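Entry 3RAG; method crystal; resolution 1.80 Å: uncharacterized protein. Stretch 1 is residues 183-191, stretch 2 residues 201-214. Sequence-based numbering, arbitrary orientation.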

ATOM      1  N   GLY A 183     -12.293 -12.116 -17.455  1.00 49.50           N
ATOM      2  CA  GLY A 183     -13.679 -12.345 -17.804  1.00 51.08           C
ATOM      3  C   GLY A 183     -14.569 -11.437 -16.978  1.00 51.26           C
ATOM      4  O   GLY A 183     -14.447 -10.209 -17.033  1.00 46.52           O
ATOM      5  N   GLU A 184     -15.453 -12.047 -16.192  1.00 41.47           N
ATOM      6  CA  GLU A 184     -16.430 -11.293 -15.419  1.00 40.61           C
ATOM      7  C   GLU A 184     -16.024 -11.200 -13.942  1.00 35.99           C
ATOM      8  O   GLU A 184     -16.800 -10.733 -13.113  1.00 36.18           O
ATOM      9  CB  GLU A 184     -17.818 -11.937 -15.535  1.00 42.08           C
ATOM     10  CG  GLU A 184     -18.198 -12.313 -16.968  1.00 55.72           C
ATOM     11  CD  GLU A 184     -17.982 -11.167 -17.934  1.00 67.69           C
ATOM     12  OE1 GLU A 184     -18.474 -10.050 -17.643  1.00 70.08           O
ATOM     13  OE2 GLU A 184     -17.311 -11.382 -18.972  1.00 70.17           O
ATOM     14  N   GLU A 185     -14.812 -11.635 -13.614  1.00 35.74           N
ATOM     15  CA  GLU A 185     -14.367 -11.596 -12.223  1.00 33.02           C
ATOM     16  C   GLU A 185     -14.021 -10.192 -11.736  1.00 34.41           C
ATOM     17  O   GLU A 185     -13.747  -9.299 -12.531  1.00 34.08           O
ATOM     18  CB  GLU A 185     -13.233 -12.605 -12.013  1.00 39.68           C
ATOM     19  CG  GLU A 185     -13.699 -14.003 -12.493  1.00 40.05           C
ATOM     20  CD  GLU A 185     -12.689 -15.108 -12.302  1.00 49.40           C
ATOM     21  OE1 GLU A 185     -11.487 -14.814 -12.190  1.00 45.11           O
ATOM     22  OE2 GLU A 185     -13.109 -16.292 -12.278  1.00 57.51           O
ATOM     23  N   ALA A 186     -14.046 -10.001 -10.419  1.00 30.96           N
ATOM     24  CA  ALA A 186     -13.851  -8.677  -9.815  1.00 34.07           C
ATOM     25  C   ALA A 186     -12.378  -8.290  -9.660  1.00 27.85           C
ATOM     26  O   ALA A 186     -12.011  -7.107  -9.753  1.00 30.49           O
ATOM     27  CB  ALA A 186     -14.538  -8.633  -8.454  1.00 38.17           C
ATOM     28  N   THR A 187     -11.542  -9.286  -9.399  1.00 31.09           N
ATOM     29  CA  THR A 187     -10.105  -9.052  -9.241  1.00 27.33           C
ATOM     30  C   THR A 187      -9.353 -10.258  -9.777  1.00 30.49           C
ATOM     31  O   THR A 187      -9.925 -11.337  -9.997  1.00 30.88           O
ATOM     32  CB  THR A 187      -9.689  -8.876  -7.773  1.00 31.41           C
ATOM     33  OG1 THR A 187      -9.761 -10.157  -7.107  1.00 30.99           O
ATOM     34  CG2 THR A 187     -10.570  -7.824  -7.078  1.00 32.44           C
ATOM     35  N   ARG A 188      -8.072 -10.060 -10.009  1.00 28.52           N
ATOM     36  CA  ARG A 188      -7.222 -11.149 -10.468  1.00 29.91           C
ATOM     37  C   ARG A 188      -5.987 -11.165  -9.586  1.00 30.61           C
ATOM     38  O   ARG A 188      -5.344 -10.136  -9.396  1.00 30.65           O
ATOM     39  CB  ARG A 188      -6.819 -10.887 -11.914  1.00 34.75           C
ATOM     40  CG  ARG A 188      -6.003 -11.975 -12.563  1.00 51.69           C
ATOM     41  CD  ARG A 188      -5.248 -11.392 -13.775  1.00 60.30           C
ATOM     42  NE  ARG A 188      -6.092 -10.545 -14.630  1.00 53.20           N
ATOM     43  CZ  ARG A 188      -6.279 -10.764 -15.933  1.00 61.92           C
ATOM     44  NH1 ARG A 188      -7.066  -9.964 -16.641  1.00 63.18           N
ATOM     45  NH2 ARG A 188      -5.674 -11.789 -16.533  1.00 56.73           N
ATOM     46  N   LEU A 189      -5.650 -12.322  -9.025  1.00 28.77           N
ATOM     47  CA  LEU A 189      -4.400 -12.413  -8.289  1.00 31.29           C
ATOM     48  C   LEU A 189      -3.265 -12.515  -9.302  1.00 33.64           C
ATOM     49  O   LEU A 189      -3.157 -13.506 -10.027  1.00 37.46           O
ATOM     50  CB  LEU A 189      -4.401 -13.635  -7.376  1.00 33.79           C
ATOM     51  CG  LEU A 189      -3.110 -13.820  -6.560  1.00 37.19           C
ATOM     52  CD1 LEU A 189      -2.982 -12.733  -5.514  1.00 32.21           C
ATOM     53  CD2 LEU A 189      -3.084 -15.208  -5.918  1.00 47.09           C
ATOM     54  N   VAL A 190      -2.415 -11.499  -9.358  1.00 26.84           N
ATOM     55  CA  VAL A 190      -1.306 -11.491 -10.313  1.00 29.18           C
ATOM     56  C   VAL A 190      -0.123 -12.320  -9.795  1.00 30.51           C
ATOM     57  O   VAL A 190       0.479 -13.121 -10.541  1.00 30.23           O
ATOM     58  CB  VAL A 190      -0.866 -10.037 -10.652  1.00 29.67           C
ATOM     59  CG1 VAL A 190       0.304 -10.043 -11.635  1.00 30.73           C
ATOM     60  CG2 VAL A 190      -2.035  -9.288 -11.247  1.00 29.27           C
ATOM     61  N   GLN A 191       0.216 -12.127  -8.525  1.00 31.81           N
ATOM     62  CA  GLN A 191       1.167 -13.022  -7.889  1.00 35.30           C
ATOM     63  C   GLN A 191       0.837 -13.138  -6.422  1.00 33.92           C
ATOM     64  O   GLN A 191       0.355 -12.190  -5.817  1.00 33.30           O
ATOM     65  CB  GLN A 191       2.587 -12.510  -8.055  1.00 30.10           C
ATOM     66  CG  GLN A 191       2.886 -11.227  -7.234  1.00 30.19           C
ATOM     67  CD  GLN A 191       4.373 -10.919  -7.211  1.00 35.17           C
ATOM     68  OE1 GLN A 191       5.003 -10.825  -6.138  1.00 35.59           O
ATOM     69  NE2 GLN A 191       4.952 -10.778  -8.393  1.00 31.80           N
ATOM     70  N   ALA A 201       4.594 -12.152 -15.059  1.00 36.71           N
ATOM     71  CA  ALA A 201       3.211 -12.208 -14.601  1.00 37.73           C
ATOM     72  C   ALA A 201       2.522 -10.851 -14.745  1.00 30.61           C
ATOM     73  O   ALA A 201       1.371 -10.792 -15.185  1.00 33.46           O
ATOM     74  CB  ALA A 201       3.132 -12.705 -13.159  1.00 39.19           C
ATOM     75  N   LEU A 202       3.201  -9.765 -14.359  1.00 31.49           N
ATOM     76  CA  LEU A 202       2.630  -8.438 -14.577  1.00 29.45           C
ATOM     77  C   LEU A 202       2.266  -8.245 -16.051  1.00 30.17           C
ATOM     78  O   LEU A 202       1.182  -7.769 -16.370  1.00 30.16           O
ATOM     79  CB  LEU A 202       3.576  -7.308 -14.149  1.00 32.82           C
ATOM     80  CG  LEU A 202       3.817  -7.033 -12.664  1.00 41.91           C
ATOM     81  CD1 LEU A 202       4.842  -5.910 -12.486  1.00 38.89           C
ATOM     82  CD2 LEU A 202       2.510  -6.666 -12.001  1.00 38.86           C
ATOM     83  N   GLU A 203       3.176  -8.593 -16.953  1.00 29.21           N
ATOM     84  CA  GLU A 203       2.891  -8.378 -18.376  1.00 30.15           C
ATOM     85  C   GLU A 203       1.709  -9.193 -18.877  1.00 32.58           C
ATOM     86  O   GLU A 203       0.906  -8.697 -19.670  1.00 31.75           O
ATOM     87  CB  GLU A 203       4.121  -8.686 -19.235  1.00 38.21           C
ATOM     88  CG  GLU A 203       5.233  -7.685 -19.037  1.00 35.75           C
ATOM     89  CD  GLU A 203       6.301  -7.808 -20.103  1.00 42.29           C
ATOM     90  OE1 GLU A 203       5.992  -8.308 -21.210  1.00 34.60           O
ATOM     91  OE2 GLU A 203       7.449  -7.405 -19.832  1.00 55.68           O
ATOM     92  N   ALA A 204       1.612 -10.446 -18.428  1.00 31.52           N
ATOM     93  CA  ALA A 204       0.558 -11.339 -18.898  1.00 32.54           C
ATOM     94  C   ALA A 204      -0.791 -10.969 -18.323  1.00 36.68           C
ATOM     95  O   ALA A 204      -1.809 -11.118 -18.987  1.00 35.48           O
ATOM     96  CB  ALA A 204       0.887 -12.833 -18.556  1.00 31.16           C
ATOM     97  N   GLU A 205      -0.808 -10.494 -17.082  1.00 31.68           N
ATOM     98  CA  GLU A 205      -2.074 -10.370 -16.357  1.00 35.13           C
ATOM     99  C   GLU A 205      -2.686  -8.973 -16.354  1.00 39.23           C
ATOM    100  O   GLU A 205      -3.870  -8.817 -16.034  1.00 43.15           O
ATOM    101  CB  GLU A 205      -1.907 -10.877 -14.908  1.00 33.30           C
ATOM    102  CG  GLU A 205      -1.304 -12.294 -14.824  1.00 39.10           C
ATOM    103  CD  GLU A 205      -2.246 -13.367 -15.371  1.00 52.04           C
ATOM    104  OE1 GLU A 205      -3.468 -13.122 -15.393  1.00 53.47           O
ATOM    105  OE2 GLU A 205      -1.761 -14.448 -15.786  1.00 56.23           O
ATOM    106  N   LEU A 206      -1.899  -7.946 -16.689  1.00 31.02           N
ATOM    107  CA  LEU A 206      -2.439  -6.591 -16.665  1.00 29.49           C
ATOM    108  C   LEU A 206      -3.026  -6.208 -18.014  1.00 32.75           C
ATOM    109  O   LEU A 206      -2.354  -5.662 -18.891  1.00 33.67           O
ATOM    110  CB  LEU A 206      -1.386  -5.566 -16.176  1.00 31.00           C
ATOM    111  CG  LEU A 206      -0.753  -5.861 -14.818  1.00 31.01           C
ATOM    112  CD1 LEU A 206       0.237  -4.739 -14.463  1.00 30.23           C
ATOM    113  CD2 LEU A 206      -1.820  -5.966 -13.731  1.00 34.39           C
ATOM    114  N   VAL A 207      -4.302  -6.527 -18.188  1.00 30.26           N
ATOM    115  CA  VAL A 207      -5.001  -6.238 -19.431  1.00 32.00           C
ATOM    116  C   VAL A 207      -6.013  -5.144 -19.163  1.00 32.66           C
ATOM    117  O   VAL A 207      -6.832  -5.264 -18.256  1.00 31.87           O
ATOM    118  CB  VAL A 207      -5.735  -7.481 -19.955  1.00 36.77           C
ATOM    119  CG1 VAL A 207      -6.217  -7.252 -21.376  1.00 39.61           C
ATOM    120  CG2 VAL A 207      -4.834  -8.700 -19.877  1.00 39.77           C
ATOM    121  N   ALA A 208      -5.972  -4.081 -19.957  1.00 29.95           N
ATOM    122  CA  ALA A 208      -6.870  -2.964 -19.724  1.00 32.52           C
ATOM    123  C   ALA A 208      -8.213  -3.174 -20.401  1.00 35.37           C
ATOM    124  O   ALA A 208      -8.334  -3.098 -21.622  1.00 35.97           O
ATOM    125  CB  ALA A 208      -6.235  -1.669 -20.203  1.00 29.53           C
ATOM    126  N   ARG A 209      -9.217  -3.447 -19.580  1.00 27.08           N
ATOM    127  CA  ARG A 209     -10.580  -3.628 -20.043  1.00 27.67           C
ATOM    128  C   ARG A 209     -11.532  -3.455 -18.869  1.00 32.84           C
ATOM    129  O   ARG A 209     -11.139  -3.621 -17.718  1.00 32.04           O
ATOM    130  CB  ARG A 209     -10.753  -5.015 -20.661  1.00 33.70           C
ATOM    131  CG  ARG A 209     -10.358  -6.153 -19.738  1.00 44.45           C
ATOM    132  CD  ARG A 209     -10.438  -7.495 -20.448  1.00 56.18           C
ATOM    133  NE  ARG A 209     -11.813  -7.963 -20.582  1.00 56.17           N
ATOM    134  CZ  ARG A 209     -12.482  -8.602 -19.628  1.00 62.34           C
ATOM    135  NH1 ARG A 209     -11.902  -8.851 -18.462  1.00 60.22           N
ATOM    136  NH2 ARG A 209     -13.732  -8.993 -19.837  1.00 62.13           N
ATOM    137  N   GLY A 210     -12.788  -3.148 -19.163  1.00 34.99           N
ATOM    138  CA  GLY A 210     -13.793  -3.025 -18.127  1.00 37.73           C
ATOM    139  C   GLY A 210     -13.792  -1.737 -17.329  1.00 34.63           C
ATOM    140  O   GLY A 210     -13.115  -0.769 -17.667  1.00 32.34           O
ATOM    141  N   GLY A 211     -14.570  -1.748 -16.253  1.00 34.13           N
ATOM    142  CA  GLY A 211     -14.722  -0.597 -15.374  1.00 33.88           C
ATOM    143  C   GLY A 211     -13.777  -0.737 -14.201  1.00 31.44           C
ATOM    144  O   GLY A 211     -12.794  -1.480 -14.272  1.00 31.24           O
ATOM    145  N   THR A 212     -14.037   0.018 -13.141  1.00 27.30           N
ATOM    146  CA  THR A 212     -13.183  -0.053 -11.971  1.00 26.62           C
ATOM    147  C   THR A 212     -13.950  -0.427 -10.709  1.00 27.15           C
ATOM    148  O   THR A 212     -14.759   0.344 -10.201  1.00 29.10           O
ATOM    149  CB  THR A 212     -12.452   1.281 -11.743  1.00 49.12           C
ATOM    150  OG1 THR A 212     -13.258   2.136 -10.927  1.00 45.78           O
ATOM    151  CG2 THR A 212     -12.184   1.968 -13.070  1.00 20.24           C
ATOM    152  N   PRO A 213     -13.637  -1.606 -10.193  1.00 29.54           N
ATOM    153  CA  PRO A 213     -14.190  -2.120  -8.934  1.00 27.36           C
ATOM    154  C   PRO A 213     -13.175  -2.011  -7.804  1.00 27.57           C
ATOM    155  O   PRO A 213     -12.605  -2.993  -7.303  1.00 26.22           O
ATOM    156  CB  PRO A 213     -14.530  -3.577  -9.280  1.00 28.67           C
ATOM    157  CG  PRO A 213     -13.479  -3.948 -10.305  1.00 29.57           C
ATOM    158  CD  PRO A 213     -13.257  -2.696 -11.124  1.00 32.20           C
ATOM    159  N   THR A 214     -12.937  -0.778  -7.387  1.00 25.47           N
ATOM    160  CA  THR A 214     -11.929  -0.537  -6.392  1.00 24.31           C
ATOM    161  C   THR A 214     -12.272  -1.143  -5.045  1.00 23.44           C
ATOM    162  O   THR A 214     -11.384  -1.521  -4.312  1.00 25.38           O
ATOM    163  CB  THR A 214     -11.723   0.991  -6.201  1.00 25.69           C
ATOM    164  OG1 THR A 214     -11.709   1.614  -7.494  1.00 28.02           O
ATOM    165  CG2 THR A 214     -10.419   1.267  -5.465  1.00 25.82           C
TER
HETATM  166  O   HOH W   1      -9.336  -8.406 -16.546  1.00 62.18           O

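The strongest polar interaction is the salt bridge between Arg-188 and Glu-205. Arg-188 NH2 donates a hydrogen bond to Glu-205 OE1 at 2.8 Å, with an N-H...acceptor angle of 157°. The strand supplies the arginine and the helix the glutamate, and the CA-to-CB bond of each points toward the other stretch. Glu-205 is the last residue of the helix, and its chi1 and chi2 are both m. The backbone carbonyl of Glu-205 lies over one face of the Arg-188 guanidinium. Arg-188 NE is 3.1 Å from Glu-205 O, but the angle is poor and this is not a hydrogen bond. An oxygen over the face is out of line with the N-H bonds, which lie in the guanidinium plane.

The second polar site joins Arg-209 to the backbone of Gly-183. Arg-209 NH2 donates to Gly-183 O at 3.1 Å, and Arg-209 NH1 donates to the same Gly-183 O at 3.2 Å. The carbonyl oxygen sits at the edge of the guanidinium, near its plane, where it can accept from both nitrogens. Gly-183 has a phi of 54°, a value that by itself favours glycine. Glu-184 adds a looser electrostatic contact. Its CA-to-CB bond points away, yet the end of the side chain comes nearer, and Glu-184 OE2 lies 4.4 Å from Arg-209 NH2. This is too far for a salt bridge.

One water links the two arginines. The O of water 1 accepts a hydrogen bond from Arg-209 NH1 at 3.2 Å and a weak one from Arg-188 NH1 at 2.8 Å. The two polar sites are thus connected through solvent.

Apolar packing centres on Val-190, a buried strand residue with chi1 t. Val-190 CG1 is 4.2 Å from Ala-201 CB and 4.1 Å from Leu-202 CD2. Val-190 CG2 is 4.0 Å from Glu-205 CB and 4.2 Å from Leu-206 CD2. One small side chain therefore meets the last helical turn and the residue just after it. The strand and helix run nearly antiparallel, at 154°, and their axes approach to 8.2 Å. Glu-205 N hydrogen-bonds to Ala-201 O at 2.9 Å within the helix, and Leu-206 N, just past its end, hydrogen-bonds to Leu-202 O at 3.1 Å.

Two further contacts lie outside this cluster. Val-207 CG2 approaches Arg-188 NH1 at 4.1 Å, oblique to the guanidinium. The CA-to-CB bond of Pro-213 points toward stretch 1, and Pro-213 CG lies 3.5 Å from Ala-186 O. The whole contact buries 517 Å², summed over both sides.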